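Long-range contact in nigerythrin (Desulfovibrio vulgaris subsp. vulgaris, PDB 1YUZ), which has NADH peroxidase activity in vitro and carries a diiron centre and a rubredoxin-like iron site: residues I37-A45 with K93-A101. Residues are numbered along the deposited sequence; the frame is centred on the assembly and turned at random.
Sequences IAGETGAHA and KPTVAAPSA. With FE (Fe (III) ion), chain F.
The ring of Pro94 meets the helix through its CG and CD methylenes: CD lies 3.8 Å from CG2 of Ile37, the side chains of Ile37 and Pro94 lying at about a right angle to one another, while CG approaches Ala38 and OG1 of Thr41. At the other end of the contact the ring of Pro99 likewise uses CD, which sits 3.8 Å from O of Ala45 and also touches the CB methyl of that alanine. Between the two prolines, Val96 points both branches at the helix. Its chi1 of -58° sets CG1, which meets CG2 of Thr41, anti to the carbonyl carbon and leaves CG2 between N and that carbon; CG2 packs 3.7 Å from CB of Ala45 and against O of Thr41. The extended segment 93-101, part of the connection between helices 60-87 and 104-132 of the ferritin-like four-helix bundle, runs along the outer side of helix 29-56. On the inner side of that helix, Glu40 chelates the iron(III) ion through both carboxylate oxygens; Glu73, Glu118, Glu149 and a water complete the coordination, and Tyr123 and His76 hydrogen-bond to OE2 of Glu40. No direct hydrogen bond joins the segments. Instead a water donates to OG1 of Thr41 and to O of Pro94, 2.8 Å from each. That hydroxyl in turn donates to O of Ile37 (2.6 Å), coming from above the carbonyl plane, on the face opposite the one used by N of Thr41.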
loop_
_atom_site.group_PDB
_atom_site.type_symbol
_atom_site.label_atom_id
_atom_site.label_comp_id
_atom_site.label_asym_id
_atom_site.label_seq_id
_atom_site.Cartn_x
_atom_site.Cartn_y
_atom_site.Cartn_z
ATOM N N ILE B 37 -17.866 9.304 9.289
ATOM C CA ILE B 37 -18.828 8.228 9.467
ATOM C C ILE B 37 -19.411 7.848 8.112
ATOM O O ILE B 37 -19.551 6.667 7.800
ATOM C CB ILE B 37 -19.962 8.641 10.429
ATOM C CG1 ILE B 37 -19.408 8.723 11.853
ATOM C CG2 ILE B 37 -21.108 7.638 10.362
ATOM C CD1 ILE B 37 -20.350 9.352 12.842
ATOM N N ALA B 38 -19.736 8.850 7.301
ATOM C CA ALA B 38 -20.295 8.590 5.977
ATOM C C ALA B 38 -19.299 7.789 5.147
ATOM O O ALA B 38 -19.657 6.793 4.517
ATOM C CB ALA B 38 -20.627 9.904 5.278
ATOM N N GLY B 39 -18.045 8.228 5.160
ATOM C CA GLY B 39 -17.014 7.540 4.407
ATOM C C GLY B 39 -16.794 6.115 4.880
ATOM O O GLY B 39 -16.645 5.202 4.068
ATOM N N GLU B 40 -16.776 5.918 6.192
ATOM C CA GLU B 40 -16.567 4.588 6.748
ATOM C C GLU B 40 -17.755 3.678 6.488
ATOM O O GLU B 40 -17.598 2.467 6.365
ATOM C CB GLU B 40 -16.285 4.686 8.246
ATOM C CG GLU B 40 -15.017 5.480 8.563
ATOM C CD GLU B 40 -13.741 4.784 8.097
ATOM O OE1 GLU B 40 -13.744 4.150 7.015
ATOM O OE2 GLU B 40 -12.728 4.880 8.814
ATOM N N THR B 41 -18.944 4.264 6.404
ATOM C CA THR B 41 -20.137 3.484 6.128
ATOM C C THR B 41 -19.997 2.952 4.705
ATOM O O THR B 41 -20.351 1.812 4.419
ATOM C CB THR B 41 -21.398 4.355 6.279
ATOM O OG1 THR B 41 -21.463 4.848 7.626
ATOM C CG2 THR B 41 -22.653 3.546 5.997
ATOM N N GLY B 42 -19.453 3.781 3.820
ATOM C CA GLY B 42 -19.239 3.352 2.451
ATOM C C GLY B 42 -18.152 2.290 2.402
ATOM O O GLY B 42 -18.267 1.302 1.680
ATOM N N ALA B 43 -17.088 2.489 3.176
ATOM C CA ALA B 43 -15.987 1.532 3.217
ATOM C C ALA B 43 -16.475 0.176 3.712
ATOM O O ALA B 43 -16.091 -0.866 3.184
ATOM C CB ALA B 43 -14.875 2.048 4.123
ATOM N N HIS B 44 -17.321 0.190 4.735
ATOM C CA HIS B 44 -17.843 -1.053 5.276
ATOM C C HIS B 44 -18.636 -1.796 4.214
ATOM O O HIS B 44 -18.486 -3.006 4.045
ATOM C CB HIS B 44 -18.733 -0.785 6.489
ATOM C CG HIS B 44 -19.232 -2.031 7.145
ATOM N ND1 HIS B 44 -20.331 -2.728 6.690
ATOM C CD2 HIS B 44 -18.747 -2.736 8.193
ATOM C CE1 HIS B 44 -20.501 -3.808 7.433
ATOM N NE2 HIS B 44 -19.553 -3.836 8.352
ATOM N N ALA B 45 -19.484 -1.068 3.497
ATOM C CA ALA B 45 -20.288 -1.679 2.449
ATOM C C ALA B 45 -19.387 -2.228 1.348
ATOM O O ALA B 45 -19.625 -3.309 0.813
ATOM C CB ALA B 45 -21.261 -0.656 1.875
ATOM N N LYS B 93 -26.986 7.505 12.329
ATOM C CA LYS B 93 -25.966 7.003 11.417
ATOM C C LYS B 93 -26.605 6.708 10.068
ATOM O O LYS B 93 -27.700 6.148 9.996
ATOM C CB LYS B 93 -25.324 5.734 11.976
ATOM C CG LYS B 93 -24.425 5.980 13.175
ATOM C CD LYS B 93 -23.858 4.682 13.717
ATOM C CE LYS B 93 -24.958 3.782 14.251
ATOM N NZ LYS B 93 -24.416 2.510 14.794
ATOM N N PRO B 94 -25.928 7.086 8.977
ATOM C CA PRO B 94 -26.461 6.849 7.637
ATOM C C PRO B 94 -26.299 5.404 7.186
ATOM O O PRO B 94 -25.554 4.628 7.784
ATOM C CB PRO B 94 -25.643 7.804 6.782
ATOM C CG PRO B 94 -24.292 7.714 7.431
ATOM C CD PRO B 94 -24.636 7.798 8.909
ATOM N N THR B 95 -27.025 5.051 6.133
ATOM C CA THR B 95 -26.941 3.721 5.555
ATOM C C THR B 95 -26.679 3.964 4.079
ATOM O O THR B 95 -27.113 4.976 3.526
ATOM C CB THR B 95 -28.250 2.927 5.725
ATOM O OG1 THR B 95 -29.323 3.630 5.091
ATOM C CG2 THR B 95 -28.573 2.741 7.202
ATOM N N VAL B 96 -25.950 3.054 3.446
ATOM C CA VAL B 96 -25.628 3.198 2.035
ATOM C C VAL B 96 -25.890 1.905 1.287
ATOM O O VAL B 96 -26.067 0.848 1.894
ATOM C CB VAL B 96 -24.147 3.574 1.839
ATOM C CG1 VAL B 96 -23.834 4.860 2.586
ATOM C CG2 VAL B 96 -23.255 2.439 2.328
ATOM N N ALA B 97 -25.915 1.997 -0.035
ATOM C CA ALA B 97 -26.132 0.830 -0.869
ATOM C C ALA B 97 -24.789 0.149 -1.067
ATOM O O ALA B 97 -23.737 0.755 -0.852
ATOM C CB ALA B 97 -26.711 1.245 -2.211
ATOM N N ALA B 98 -24.824 -1.114 -1.467
ATOM C CA ALA B 98 -23.602 -1.863 -1.697
ATOM C C ALA B 98 -23.076 -1.582 -3.100
ATOM O O ALA B 98 -23.844 -1.516 -4.064
ATOM C CB ALA B 98 -23.866 -3.347 -1.526
ATOM N N PRO B 99 -21.754 -1.395 -3.232
ATOM C CA PRO B 99 -21.133 -1.126 -4.530
ATOM C C PRO B 99 -20.798 -2.452 -5.200
ATOM O O PRO B 99 -20.950 -3.512 -4.596
ATOM C CB PRO B 99 -19.879 -0.359 -4.144
ATOM C CG PRO B 99 -19.457 -1.086 -2.895
ATOM C CD PRO B 99 -20.769 -1.263 -2.141
ATOM N N SER B 100 -20.347 -2.390 -6.447
ATOM C CA SER B 100 -19.963 -3.596 -7.167
ATOM C C SER B 100 -18.592 -4.064 -6.703
ATOM O O SER B 100 -17.751 -3.263 -6.293
ATOM C CB SER B 100 -19.891 -3.332 -8.673
ATOM O OG SER B 100 -21.159 -3.439 -9.282
ATOM N N ALA B 101 -18.387 -5.371 -6.766
ATOM C CA ALA B 101 -17.113 -5.977 -6.409
ATOM C C ALA B 101 -16.592 -6.549 -7.718
ATOM O O ALA B 101 -17.343 -7.180 -8.459
ATOM C CB ALA B 101 -17.321 -7.091 -5.399
HETATM FE FE FE F . -11.719 3.656 7.105
HETATM O O HOH W 1 -23.423 4.274 9.495
HETATM O O HOH W 2 -10.830 2.459 5.829
#